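Local coordinates for protein beta-galactosidase (Trichoderma reesei, PDB 3OG2) that probably hydrolyses terminal non-reducing beta-D-galactose residues in beta-D-galactosides, as a family 35 glycoside hydrolase built around a TIM barrel, at residues L57-F62 against T105-Y110; W559-P564 against Y588-V593; V582-G587 against L612-I617; S601-F606 against A625-E630. All blocks are in the same frame, centred on the assembly; numbering follows the deposited sequence. Where two conformers were deposited one is given.

Contact 1 of 4, residues L57-F62 against T105-Y110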
loop_
_atom_site.group_PDB
_atom_site.type_symbol
_atom_site.label_atom_id
_atom_site.label_comp_id
_atom_site.label_asym_id
_atom_site.label_seq_id
_atom_site.Cartn_x
_atom_site.Cartn_y
_atom_site.Cartn_z
ATOM N N LEU A 57 -14.590 4.380 -0.882
ATOM C CA LEU A 57 -13.886 3.418 -0.037
ATOM C C LEU A 57 -12.696 4.019 0.694
ATOM O O LEU A 57 -12.142 3.339 1.563
ATOM C CB LEU A 57 -13.391 2.231 -0.902
ATOM C CG LEU A 57 -14.522 1.222 -1.179
ATOM C CD1 LEU A 57 -13.981 0.170 -2.149
ATOM C CD2 LEU A 57 -15.034 0.571 0.111
ATOM N N TYR A 58 -12.302 5.264 0.412
ATOM C CA TYR A 58 -11.203 5.792 1.233
ATOM C C TYR A 58 -11.540 5.805 2.698
ATOM O O TYR A 58 -10.678 5.480 3.533
ATOM C CB TYR A 58 -10.854 7.208 0.773
ATOM C CG TYR A 58 -10.279 7.279 -0.629
ATOM C CD1 TYR A 58 -9.372 6.306 -1.073
ATOM C CD2 TYR A 58 -10.663 8.317 -1.473
ATOM C CE1 TYR A 58 -8.855 6.375 -2.378
ATOM C CE2 TYR A 58 -10.136 8.400 -2.780
ATOM C CZ TYR A 58 -9.246 7.429 -3.202
ATOM O OH TYR A 58 -8.696 7.495 -4.491
ATOM N N LEU A 59 -12.778 6.106 3.070
ATOM C CA LEU A 59 -13.133 6.137 4.482
ATOM C C LEU A 59 -13.041 4.752 5.087
ATOM O O LEU A 59 -12.710 4.605 6.272
ATOM C CB LEU A 59 -14.551 6.699 4.681
ATOM C CG LEU A 59 -14.956 6.948 6.125
ATOM C CD1 LEU A 59 -14.051 7.917 6.904
ATOM C CD2 LEU A 59 -16.415 7.423 6.164
ATOM N N ASP A 60 -13.356 3.711 4.321
ATOM C CA ASP A 60 -13.157 2.342 4.831
ATOM C C ASP A 60 -11.726 2.114 5.211
ATOM O O ASP A 60 -11.433 1.623 6.326
ATOM C CB ASP A 60 -13.620 1.351 3.748
ATOM C CG ASP A 60 -13.482 -0.071 4.255
ATOM O OD1 ASP A 60 -13.953 -0.372 5.386
ATOM O OD2 ASP A 60 -12.924 -0.930 3.533
ATOM N N VAL A 61 -10.795 2.452 4.326
ATOM C CA VAL A 61 -9.398 2.191 4.706
ATOM C C VAL A 61 -9.014 3.132 5.822
ATOM O O VAL A 61 -8.272 2.684 6.750
ATOM C CB VAL A 61 -8.587 2.281 3.415
ATOM C CG1 VAL A 61 -8.658 0.976 2.631
ATOM C CG2 VAL A 61 -9.128 3.383 2.531
ATOM N N PHE A 62 -9.427 4.379 5.871
ATOM C CA PHE A 62 -9.054 5.250 6.994
ATOM C C PHE A 62 -9.625 4.746 8.302
ATOM O O PHE A 62 -8.951 4.849 9.333
ATOM C CB PHE A 62 -9.517 6.687 6.759
ATOM C CG PHE A 62 -8.687 7.537 5.828
ATOM C CD1 PHE A 62 -9.218 8.000 4.637
ATOM C CD2 PHE A 62 -7.395 7.900 6.110
ATOM C CE1 PHE A 62 -8.459 8.802 3.782
ATOM C CE2 PHE A 62 -6.628 8.697 5.277
ATOM C CZ PHE A 62 -7.159 9.174 4.102
ATOM N N THR A 105 -10.408 13.835 6.989
ATOM C CA THR A 105 -11.084 14.691 8.016
ATOM C C THR A 105 -12.188 13.908 8.720
ATOM O O THR A 105 -12.292 14.000 9.948
ATOM C CB THR A 105 -11.653 15.940 7.345
ATOM O OG1 THR A 105 -10.562 16.712 6.841
ATOM C CG2 THR A 105 -12.495 16.772 8.327
ATOM N N LYS A 106 -12.978 13.145 7.982
ATOM C CA LYS A 106 -14.083 12.407 8.601
ATOM C C LYS A 106 -13.606 11.308 9.550
ATOM O O LYS A 106 -14.312 11.029 10.514
ATOM C CB LYS A 106 -14.953 11.802 7.475
ATOM C CG LYS A 106 -16.295 11.277 8.001
ATOM C CD LYS A 106 -17.322 11.079 6.869
ATOM C CE LYS A 106 -18.636 10.578 7.469
ATOM N NZ LYS A 106 -18.463 9.759 8.724
ATOM N N ALA A 107 -12.437 10.742 9.257
ATOM C CA ALA A 107 -11.891 9.668 10.088
ATOM C C ALA A 107 -11.088 10.216 11.232
ATOM O O ALA A 107 -10.742 9.468 12.140
ATOM C CB ALA A 107 -11.001 8.753 9.268
ATOM N N GLY A 108 -10.708 11.489 11.204
ATOM C CA GLY A 108 -9.827 12.044 12.198
ATOM C C GLY A 108 -8.374 11.622 11.985
ATOM O O GLY A 108 -7.690 11.330 12.972
ATOM N N ILE A 109 -7.911 11.654 10.766
ATOM C CA ILE A 109 -6.548 11.293 10.358
ATOM C C ILE A 109 -5.885 12.493 9.731
ATOM O O ILE A 109 -6.518 13.217 8.940
ATOM C CB ILE A 109 -6.639 10.097 9.357
ATOM C CG1 ILE A 109 -7.074 8.839 10.109
ATOM C CG2 ILE A 109 -5.370 9.909 8.504
ATOM C CD1 ILE A 109 -6.008 8.302 11.038
ATOM N N TYR A 110 -4.616 12.722 10.088
ATOM C CA TYR A 110 -3.809 13.755 9.432
ATOM C C TYR A 110 -3.036 13.113 8.271
ATOM O O TYR A 110 -2.951 11.879 8.178
ATOM C CB TYR A 110 -2.866 14.407 10.430
ATOM C CG TYR A 110 -3.587 15.236 11.462
ATOM C CD1 TYR A 110 -4.297 16.360 11.046
ATOM C CD2 TYR A 110 -3.537 14.937 12.811
ATOM C CE1 TYR A 110 -4.979 17.194 11.972
ATOM C CE2 TYR A 110 -4.195 15.749 13.725
ATOM C CZ TYR A 110 -4.885 16.850 13.299
ATOM O OH TYR A 110 -5.573 17.636 14.246
#

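Contact 2 of 4, residues W559-P564 against Y588-V593. With NAG (2-acetamido-2-deoxy-beta-D-glucopyranose), chain B.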
loop_
_atom_site.group_PDB
_atom_site.type_symbol
_atom_site.label_atom_id
_atom_site.label_comp_id
_atom_site.label_asym_id
_atom_site.label_seq_id
_atom_site.Cartn_x
_atom_site.Cartn_y
_atom_site.Cartn_z
ATOM N N TRP A 559 -10.477 -2.752 21.132
ATOM C CA TRP A 559 -10.512 -1.599 20.259
ATOM C C TRP A 559 -10.638 -0.372 21.122
ATOM O O TRP A 559 -11.237 -0.431 22.208
ATOM C CB TRP A 559 -11.742 -1.683 19.313
ATOM C CG TRP A 559 -11.754 -2.929 18.492
ATOM C CD1 TRP A 559 -12.382 -4.097 18.836
ATOM C CD2 TRP A 559 -11.133 -3.169 17.235
ATOM N NE1 TRP A 559 -12.195 -5.056 17.847
ATOM C CE2 TRP A 559 -11.414 -4.502 16.859
ATOM C CE3 TRP A 559 -10.332 -2.368 16.382
ATOM C CZ2 TRP A 559 -10.960 -5.086 15.671
ATOM C CZ3 TRP A 559 -9.893 -2.970 15.209
ATOM C CH2 TRP A 559 -10.187 -4.279 14.849
ATOM N N VAL A 560 -10.117 0.757 20.629
ATOM C CA VAL A 560 -10.198 1.991 21.397
ATOM C C VAL A 560 -10.646 3.134 20.506
ATOM O O VAL A 560 -9.886 4.075 20.190
ATOM C CB VAL A 560 -8.854 2.328 22.068
ATOM C CG1 VAL A 560 -9.053 3.410 23.124
ATOM C CG2 VAL A 560 -8.190 1.105 22.708
ATOM N N PRO A 561 -11.907 3.125 20.077
ATOM C CA PRO A 561 -12.423 4.259 19.280
ATOM C C PRO A 561 -12.477 5.513 20.149
ATOM O O PRO A 561 -12.740 5.471 21.348
ATOM C CB PRO A 561 -13.861 3.764 18.901
ATOM C CG PRO A 561 -14.214 2.911 20.102
ATOM C CD PRO A 561 -12.939 2.125 20.370
ATOM N N THR A 562 -12.200 6.642 19.487
ATOM C CA THR A 562 -12.151 7.924 20.202
ATOM C C THR A 562 -13.529 8.582 20.190
ATOM O O THR A 562 -14.311 8.453 19.227
ATOM C CB THR A 562 -11.111 8.849 19.562
ATOM O OG1 THR A 562 -11.459 9.066 18.172
ATOM C CG2 THR A 562 -9.721 8.234 19.626
ATOM N N LEU A 563 -13.861 9.289 21.242
ATOM C CA LEU A 563 -15.112 10.042 21.285
ATOM C C LEU A 563 -14.996 11.357 20.532
ATOM O O LEU A 563 -14.046 12.138 20.722
ATOM C CB LEU A 563 -15.434 10.362 22.763
ATOM C CG LEU A 563 -15.975 9.175 23.547
ATOM C CD1 LEU A 563 -16.050 9.487 25.032
ATOM C CD2 LEU A 563 -17.402 8.821 23.074
ATOM N N PRO A 564 -15.902 11.613 19.593
ATOM C CA PRO A 564 -15.785 12.839 18.786
ATOM C C PRO A 564 -15.830 14.107 19.635
ATOM O O PRO A 564 -16.468 14.128 20.715
ATOM C CB PRO A 564 -17.054 12.812 17.897
ATOM C CG PRO A 564 -17.469 11.366 17.895
ATOM C CD PRO A 564 -17.016 10.750 19.162
ATOM N N TYR A 588 -14.664 -7.720 14.645
ATOM C CA TYR A 588 -13.638 -7.745 13.613
ATOM C C TYR A 588 -13.073 -6.360 13.329
ATOM O O TYR A 588 -11.903 -6.212 12.954
ATOM C CB TYR A 588 -14.270 -8.327 12.380
ATOM C CG TYR A 588 -13.533 -8.244 11.068
ATOM C CD1 TYR A 588 -12.506 -9.112 10.689
ATOM C CD2 TYR A 588 -13.940 -7.259 10.163
ATOM C CE1 TYR A 588 -11.867 -9.020 9.472
ATOM C CE2 TYR A 588 -13.331 -7.158 8.915
ATOM C CZ TYR A 588 -12.290 -8.035 8.599
ATOM O OH TYR A 588 -11.698 -7.939 7.363
ATOM N N LEU A 589 -13.910 -5.335 13.530
ATOM C CA LEU A 589 -13.498 -3.961 13.386
ATOM C C LEU A 589 -14.461 -3.085 14.201
ATOM O O LEU A 589 -15.679 -3.266 14.066
ATOM C CB LEU A 589 -13.555 -3.497 11.919
ATOM C CG LEU A 589 -13.208 -2.032 11.643
ATOM C CD1 LEU A 589 -11.764 -1.689 12.079
ATOM C CD2 LEU A 589 -13.352 -1.749 10.147
ATOM N N ILE A 590 -13.938 -2.153 14.988
ATOM C CA ILE A 590 -14.764 -1.052 15.489
ATOM C C ILE A 590 -14.346 0.196 14.754
ATOM O O ILE A 590 -13.185 0.585 14.812
ATOM C CB ILE A 590 -14.615 -0.876 17.006
ATOM C CG1 ILE A 590 -15.001 -2.167 17.723
ATOM C CG2 ILE A 590 -15.384 0.348 17.453
ATOM C CD1 ILE A 590 -16.474 -2.559 17.616
ATOM N N ARG A 591 -15.284 0.742 13.986
ATOM C CA ARG A 591 -14.990 1.886 13.149
ATOM C C ARG A 591 -15.106 3.182 13.918
ATOM O O ARG A 591 -14.268 4.073 13.710
ATOM C CB ARG A 591 -15.971 1.954 11.952
ATOM C CG ARG A 591 -15.771 0.779 10.992
ATOM C CD ARG A 591 -16.905 0.847 9.898
ATOM N NE ARG A 591 -16.670 -0.288 9.007
ATOM C CZ ARG A 591 -15.810 -0.283 8.008
ATOM N NH1 ARG A 591 -15.111 0.793 7.659
ATOM N NH2 ARG A 591 -15.667 -1.410 7.316
ATOM N N SER A 592 -16.123 3.342 14.743
ATOM C CA SER A 592 -16.350 4.648 15.391
ATOM C C SER A 592 -17.363 4.451 16.496
ATOM O O SER A 592 -18.115 3.472 16.520
ATOM C CB SER A 592 -16.931 5.647 14.385
ATOM O OG SER A 592 -18.203 5.235 13.888
ATOM N N VAL A 593 -17.433 5.430 17.370
ATOM C CA VAL A 593 -18.508 5.593 18.342
ATOM C C VAL A 593 -18.987 7.038 18.267
ATOM O O VAL A 593 -18.235 7.961 17.847
ATOM C CB VAL A 593 -18.066 5.268 19.781
ATOM C CG1 VAL A 593 -17.676 3.789 19.855
ATOM C CG2 VAL A 593 -16.939 6.207 20.224
HETATM C C1 NAG B . -12.301 -13.105 11.116
HETATM C C2 NAG B . -11.515 -14.181 10.311
HETATM C C3 NAG B . -10.405 -14.772 11.173
HETATM C C4 NAG B . -9.481 -13.596 11.647
HETATM C C5 NAG B . -10.356 -12.521 12.338
HETATM C C6 NAG B . -9.522 -11.275 12.636
HETATM C C7 NAG B . -13.080 -15.334 8.825
HETATM C C8 NAG B . -13.978 -16.520 8.662
HETATM N N2 NAG B . -12.429 -15.255 9.991
HETATM O O3 NAG B . -9.621 -15.622 10.321
HETATM O O4 NAG B . -8.627 -14.122 12.658
HETATM O O5 NAG B . -11.333 -12.086 11.392
HETATM O O6 NAG B . -10.301 -10.437 13.484
HETATM O O7 NAG B . -13.017 -14.405 7.999
HETATM O O HOH W 1 -14.997 7.140 16.981
#

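Contact 3 of 4, residues V582-G587 against L612-I617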
loop_
_atom_site.group_PDB
_atom_site.type_symbol
_atom_site.label_atom_id
_atom_site.label_comp_id
_atom_site.label_asym_id
_atom_site.label_seq_id
_atom_site.Cartn_x
_atom_site.Cartn_y
_atom_site.Cartn_z
ATOM N N VAL A 582 -13.784 5.105 24.246
ATOM C CA VAL A 582 -14.470 3.997 24.910
ATOM C C VAL A 582 -13.682 2.764 24.498
ATOM O O VAL A 582 -13.113 2.702 23.390
ATOM C CB VAL A 582 -15.945 3.849 24.518
ATOM C CG1 VAL A 582 -16.731 5.133 24.784
ATOM C CG2 VAL A 582 -16.072 3.446 23.060
ATOM N N ILE A 583 -13.580 1.807 25.385
ATOM C CA ILE A 583 -12.826 0.597 25.128
ATOM C C ILE A 583 -13.818 -0.517 24.804
ATOM O O ILE A 583 -14.786 -0.675 25.547
ATOM C CB ILE A 583 -11.946 0.200 26.323
ATOM C CG1 ILE A 583 -10.907 1.295 26.642
ATOM C CG2 ILE A 583 -11.276 -1.140 26.087
ATOM C CD1 ILE A 583 -10.207 1.147 27.967
ATOM N N ILE A 584 -13.600 -1.208 23.679
ATOM C CA ILE A 584 -14.568 -2.252 23.296
ATOM C C ILE A 584 -13.811 -3.552 23.103
ATOM O O ILE A 584 -12.820 -3.606 22.361
ATOM C CB ILE A 584 -15.358 -1.848 22.032
ATOM C CG1 ILE A 584 -16.172 -0.581 22.303
ATOM C CG2 ILE A 584 -16.218 -3.025 21.516
ATOM C CD1 ILE A 584 -17.023 -0.037 21.182
ATOM N N ASN A 585 -14.310 -4.605 23.762
ATOM C CA ASN A 585 -13.740 -5.947 23.600
ATOM C C ASN A 585 -14.670 -6.752 22.682
ATOM O O ASN A 585 -15.828 -7.038 23.114
ATOM C CB ASN A 585 -13.595 -6.583 24.977
ATOM C CG ASN A 585 -13.302 -8.062 24.936
ATOM O OD1 ASN A 585 -12.787 -8.574 23.941
ATOM N ND2 ASN A 585 -13.661 -8.744 26.040
ATOM N N GLY A 586 -14.203 -7.090 21.499
ATOM C CA GLY A 586 -14.972 -7.887 20.569
ATOM C C GLY A 586 -15.090 -7.163 19.247
ATOM O O GLY A 586 -15.047 -5.915 19.146
ATOM N N GLY A 587 -15.267 -7.947 18.196
ATOM C CA GLY A 587 -15.549 -7.403 16.867
ATOM C C GLY A 587 -14.359 -7.559 15.943
ATOM O O GLY A 587 -13.198 -7.491 16.345
ATOM N N LEU A 612 -20.102 -8.150 22.264
ATOM C CA LEU A 612 -19.356 -6.897 22.388
ATOM C C LEU A 612 -19.428 -6.501 23.856
ATOM O O LEU A 612 -20.520 -6.436 24.408
ATOM C CB LEU A 612 -19.965 -5.729 21.613
ATOM C CG LEU A 612 -19.786 -5.638 20.129
ATOM C CD1 LEU A 612 -20.391 -4.318 19.661
ATOM C CD2 LEU A 612 -18.307 -5.788 19.741
ATOM N N GLU A 613 -18.268 -6.202 24.430
ATOM C CA GLU A 613 -18.198 -5.704 25.794
ATOM C C GLU A 613 -17.693 -4.258 25.744
ATOM O O GLU A 613 -16.676 -3.985 25.138
ATOM C CB GLU A 613 -17.278 -6.558 26.646
ATOM C CG GLU A 613 -17.082 -6.036 28.076
ATOM C CD GLU A 613 -16.037 -6.895 28.783
ATOM O OE1 GLU A 613 -14.960 -7.235 28.205
ATOM O OE2 GLU A 613 -16.216 -7.260 29.979
ATOM N N ILE A 614 -18.460 -3.369 26.320
ATOM C CA ILE A 614 -18.165 -1.933 26.287
ATOM C C ILE A 614 -17.682 -1.488 27.646
ATOM O O ILE A 614 -18.400 -1.705 28.629
ATOM C CB ILE A 614 -19.430 -1.137 25.934
ATOM C CG1 ILE A 614 -20.238 -1.825 24.862
ATOM C CG2 ILE A 614 -19.040 0.282 25.543
ATOM C CD1 ILE A 614 -19.736 -1.801 23.489
ATOM N N ILE A 615 -16.494 -0.934 27.676
ATOM C CA ILE A 615 -15.849 -0.552 28.944
ATOM C C ILE A 615 -15.648 0.936 28.975
ATOM O O ILE A 615 -15.052 1.488 28.021
ATOM C CB ILE A 615 -14.518 -1.325 29.076
ATOM C CG1 ILE A 615 -14.755 -2.849 29.105
ATOM C CG2 ILE A 615 -13.704 -0.867 30.277
ATOM C CD1 ILE A 615 -13.507 -3.660 28.756
ATOM N N GLY A 616 -16.142 1.601 30.002
ATOM C CA GLY A 616 -16.002 3.054 30.100
ATOM C C GLY A 616 -17.190 3.764 29.530
ATOM O O GLY A 616 -17.085 4.540 28.588
ATOM N N ILE A 617 -18.374 3.526 30.052
ATOM C CA ILE A 617 -19.579 4.177 29.554
ATOM C C ILE A 617 -19.615 5.661 29.908
ATOM O O ILE A 617 -19.502 5.925 31.090
ATOM C CB ILE A 617 -20.791 3.444 30.202
ATOM C CG1 ILE A 617 -20.720 1.915 30.050
ATOM C CG2 ILE A 617 -22.055 4.071 29.641
ATOM C CD1 ILE A 617 -20.506 1.470 28.651
#

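Contact 4 of 4, residues S601-F606 against A625-E630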
loop_
_atom_site.group_PDB
_atom_site.type_symbol
_atom_site.label_atom_id
_atom_site.label_comp_id
_atom_site.label_asym_id
_atom_site.label_seq_id
_atom_site.Cartn_x
_atom_site.Cartn_y
_atom_site.Cartn_z
ATOM N N SER A 601 -23.661 5.061 20.183
ATOM C CA SER A 601 -23.851 4.418 18.887
ATOM C C SER A 601 -22.510 3.905 18.410
ATOM O O SER A 601 -21.568 4.706 18.344
ATOM C CB SER A 601 -24.412 5.479 17.933
ATOM O OG SER A 601 -24.658 4.976 16.637
ATOM N N VAL A 602 -22.389 2.653 18.076
ATOM C CA VAL A 602 -21.145 2.052 17.638
ATOM C C VAL A 602 -21.306 1.623 16.168
ATOM O O VAL A 602 -22.314 0.983 15.849
ATOM C CB VAL A 602 -20.851 0.825 18.512
ATOM C CG1 VAL A 602 -19.509 0.208 18.103
ATOM C CG2 VAL A 602 -20.870 1.181 20.003
ATOM N N GLN A 603 -20.312 1.916 15.361
ATOM C CA GLN A 603 -20.251 1.330 14.037
ATOM C C GLN A 603 -19.191 0.234 14.030
ATOM O O GLN A 603 -18.059 0.531 14.440
ATOM C CB GLN A 603 -19.913 2.425 12.998
ATOM C CG GLN A 603 -21.011 3.485 12.886
ATOM C CD GLN A 603 -22.355 2.951 12.420
ATOM O OE1 GLN A 603 -23.384 3.193 13.105
ATOM N NE2 GLN A 603 -22.398 2.263 11.273
ATOM N N ALA A 604 -19.548 -0.948 13.595
ATOM C CA ALA A 604 -18.685 -2.112 13.757
ATOM C C ALA A 604 -18.846 -3.083 12.578
ATOM O O ALA A 604 -19.912 -3.062 11.957
ATOM C CB ALA A 604 -19.061 -2.836 15.028
ATOM N N ASP A 605 -17.821 -3.878 12.352
ATOM C CA ASP A 605 -17.930 -4.976 11.400
ATOM C C ASP A 605 -17.707 -6.298 12.138
ATOM O O ASP A 605 -16.921 -6.364 13.078
ATOM C CB ASP A 605 -16.914 -4.903 10.260
ATOM C CG ASP A 605 -17.195 -3.761 9.301
ATOM O OD1 ASP A 605 -17.794 -2.736 9.671
ATOM O OD2 ASP A 605 -16.788 -3.892 8.082
ATOM N N PHE A 606 -18.425 -7.317 11.685
ATOM C CA PHE A 606 -18.341 -8.629 12.268
ATOM C C PHE A 606 -18.113 -9.696 11.191
ATOM O O PHE A 606 -18.874 -9.809 10.228
ATOM C CB PHE A 606 -19.664 -8.974 12.975
ATOM C CG PHE A 606 -20.000 -7.950 14.035
ATOM C CD1 PHE A 606 -19.374 -8.004 15.282
ATOM C CD2 PHE A 606 -20.950 -6.962 13.776
ATOM C CE1 PHE A 606 -19.672 -7.088 16.280
ATOM C CE2 PHE A 606 -21.244 -6.041 14.787
ATOM C CZ PHE A 606 -20.616 -6.092 16.021
ATOM N N ALA A 625 -26.582 1.385 20.694
ATOM C CA ALA A 625 -26.954 0.963 19.354
ATOM C C ALA A 625 -25.694 0.441 18.651
ATOM O O ALA A 625 -24.603 0.996 18.884
ATOM C CB ALA A 625 -27.539 2.107 18.522
ATOM N N VAL A 626 -25.866 -0.553 17.793
ATOM C CA VAL A 626 -24.767 -1.093 16.964
ATOM C C VAL A 626 -25.236 -1.021 15.503
ATOM O O VAL A 626 -26.293 -1.566 15.209
ATOM C CB VAL A 626 -24.327 -2.500 17.393
ATOM C CG1 VAL A 626 -23.293 -3.085 16.447
ATOM C CG2 VAL A 626 -23.782 -2.481 18.838
ATOM N N ASN A 627 -24.533 -0.333 14.665
ATOM C CA ASN A 627 -24.878 -0.220 13.224
ATOM C C ASN A 627 -26.326 0.196 13.056
ATOM O O ASN A 627 -27.067 -0.327 12.242
ATOM C CB ASN A 627 -24.592 -1.503 12.465
ATOM C CG ASN A 627 -23.098 -1.804 12.513
ATOM O OD1 ASN A 627 -22.285 -0.964 12.816
ATOM N ND2 ASN A 627 -22.748 -3.057 12.182
ATOM N N GLY A 628 -26.697 1.170 13.886
ATOM C CA GLY A 628 -28.011 1.789 13.733
ATOM C C GLY A 628 -29.127 1.008 14.401
ATOM O O GLY A 628 -30.277 1.445 14.266
ATOM N N LYS A 629 -28.876 -0.091 15.081
ATOM C CA LYS A 629 -29.952 -0.877 15.656
ATOM C C LYS A 629 -29.800 -0.855 17.175
ATOM O O LYS A 629 -28.764 -1.259 17.724
ATOM C CB LYS A 629 -29.858 -2.327 15.164
ATOM C CG LYS A 629 -30.100 -2.687 13.710
ATOM C CD LYS A 629 -29.899 -4.174 13.450
ATOM C CE LYS A 629 -30.918 -5.124 14.051
ATOM N NZ LYS A 629 -30.484 -6.563 14.112
ATOM N N GLU A 630 -30.820 -0.374 17.880
ATOM C CA GLU A 630 -30.751 -0.346 19.334
ATOM C C GLU A 630 -30.708 -1.783 19.854
ATOM O O GLU A 630 -31.309 -2.664 19.269
ATOM C CB GLU A 630 -31.936 0.427 19.943
ATOM C CG GLU A 630 -31.540 0.919 21.343
ATOM C CD GLU A 630 -32.644 1.038 22.359
ATOM O OE1 GLU A 630 -33.745 1.449 21.907
ATOM O OE2 GLU A 630 -32.447 0.766 23.573
HETATM O O HOH W 2 -25.035 2.481 15.777
#

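Contact 1 of 4, residues L57-F62 against T105-Y110
Phe62 and Leu59 of helix 58-66 pack on the C-terminal end of helix 98-107. Both helices belong to the TIM-barrel domain of this family 35 glycosidase. Helix 98-107 ends in a Schellman motif, with Gly108 at positive phi, and the chain then runs into barrel strand 110-116. The tight part is apolar and buried. Phe62 CB meets Ala107 CB at 3.6 Å. Phe62 CG is anti to the carbonyl carbon (chi1 -79°), and the ring continues toward Ile109. There CD2 and CE2 of Phe62 both lie against the CG2 methyl of Ile109, with CE2 at 3.7 Å. Val73 of strand 72-76 touches both Phe62 and Ile109, which ties the helix pair to the barrel wall. Phe100, Ala103 and Ala104 of helix 98-107 add further contacts to Phe62. Leu59 bridges the two parts of the contact. Its CD1 methyl reaches Ala107 CB at 3.9 Å, while CD2 meets the chain of the exposed Lys106. On that side Lys106 lays its aliphatic chain across the leucine at about a right angle. Lys106 CB and CG pass near Leu59 CD1. Farther along, Lys106 CD rests 3.8 Å from Leu59 CD2.

Contact 2 of 4, residues W559-P564 against Y588-V593
Trp559 lays its indole against the backbone of strand 589-596, an edge strand of the mixed beta sheet in domain 3. The two segments run roughly the same way, 24° apart end to end. Trp559 CB starts at Ile590, 3.7 Å from CG1. Trp559 CG is anti to the carbonyl carbon (chi1 -58°), which places it 3.4 Å from the same Ile590 CG1, and CD1 also touches that atom. Ile590 CG1 sits over the five-membered ring in a CH-pi contact. Next along the indole, CD2 and CE3 lie near Ile590 N, which stands over the centre of the ring system and has no hydrogen-bond partner in the model. The six-membered ring takes Leu589 CA on its face, 3.9 Å from the centroid. CZ3 meets Leu589 CD1. At the far rim, CZ2 and CH2 approach Tyr588 O, CZ2 at 3.1 Å. The indole NE1 is bonded to Gly587 O, and Lys363 makes a cation-pi contact with the ring. Farther along, Pro561 CG touches both Val593 CG1 and Ile590 CG2. A water accepts from Val593 N and donates to Thr562 O. Tyr588 starts out away from segment 559-564, and its ring edge meets a glycan sugar, with CD1 3.3 Å from NAG O5.

Contact 3 of 4, residues V582-G587 against L612-I617
Strands 583-585 and 612-615 form an antiparallel ladder, their axes 4.7 Å apart at closest approach. Ile583 and Ile615 make one hydrogen-bonded pair, with Ile615 N giving the shorter bond, 2.7 Å to Ile583 O. Asn585 and Glu613 make the next such pair, and Asn585 N reaches Glu613 O at 2.8 Å. Between them stands the non-hydrogen-bonded pair Ile584 and Ile614, where Ile584 CA also makes a CA-H...O contact with Glu613 O. The ladder lies inside the mixed sheet of domain 3. Strand 558-559 adds to it beyond 583-585, and strand 641-643 beyond 612-615. On one face, Ile584 and Ile614 lie side by side, with Ile584 CG1 3.9 Å from Ile614 CD1. Ile584 CG2 meets Leu612 CD2, and Ile590 and Val593 touch Ile584 from strand 589-596. The other face carries Ile583, Ile615, Asn585 and Glu613. Asn585 CG is anti to its backbone N (chi1 168°), as is Glu613 CG, which starts both side chains alike. There Asn585 ND2 bonds to Glu613 OE1 at 2.9 Å. The bond is nearly straight, 175° at the hydrogen, and it lies in the amide plane. It meets the anti side of the carboxylate oxygen, 28° out of the carboxylate plane. OE1 is also in a salt bridge with Arg537, which would be expected to stabilise the negative charge. Just past strand 583-585, Gly586 O lies 3.3 Å from Leu612 CD2.

Contact 4 of 4, residues S601-F606 against A625-E630
The side-chain amide of Asn627 bonds through both its oxygen and its nitrogen to the backbone of Ala604, continuing a short parallel pairing of strands 599-605 and 623-626 in the domain 3 sheet. Asn627 OD1 accepts from Ala604 N at 2.8 Å, in the carbonyl plane and on a lone pair. Asn627 ND2 donates to Ala604 O, also at 2.8 Å, and this oxygen lies close to the amide plane. Asn627 CG is anti to its carbonyl carbon (chi1 -63°), which sets CG beside Ala604. Two backbone bonds precede these: Val602 N to Ala625 O, and Asn627 N to Val602 O. On the buried side, Val602 CB and Val626 CG2 are 4.4 Å apart. The Phe606 ring turns its edge to Val626, whose CG1 lies in the ring plane, 4.0 Å from CE2. Gln603 lies against Asn627, their amide planes 45° apart. The next shell is a type I' beta turn from Val626 to Lys629, with Asn627 and Gly628 at positive phi. The amide takes up the pairing where the backbone turns off. Farther out, Leu612 touches both Val626 and Phe606, and Gln603 NE2 bonds to Gly984 O. A water ties the turn to the neighbouring strand: it bonds to Ser601 OG and Val602 O, and accepts from Gly628 N at 2.8 Å.

Overall arrangement
Contacts 2, 3 and 4 share the mixed sheet of domain 3, while contact 1 belongs to the TIM barrel. Contacts 2 and 3 have centres 9 Å apart and join through Trp559 N and Ile584 O, at 2.8 Å. Contacts 2 and 4 are linked along neighbouring strands 589-596 and 599-605. Contacts 3 and 4 meet in an apolar layer, where Leu612 CD1 lies 3.9 Å from Val626 CG2. Arg591 of contact 2 reaches across to the barrel, its NH2 2.8 Å from Asp60 OD1 of contact 1, while its NE pairs within domain 3 with Asp605 OD1 of contact 4. All four lie away from the galactose-binding residues. Of the four, contact 2 includes the glycan neighbour Tyr588.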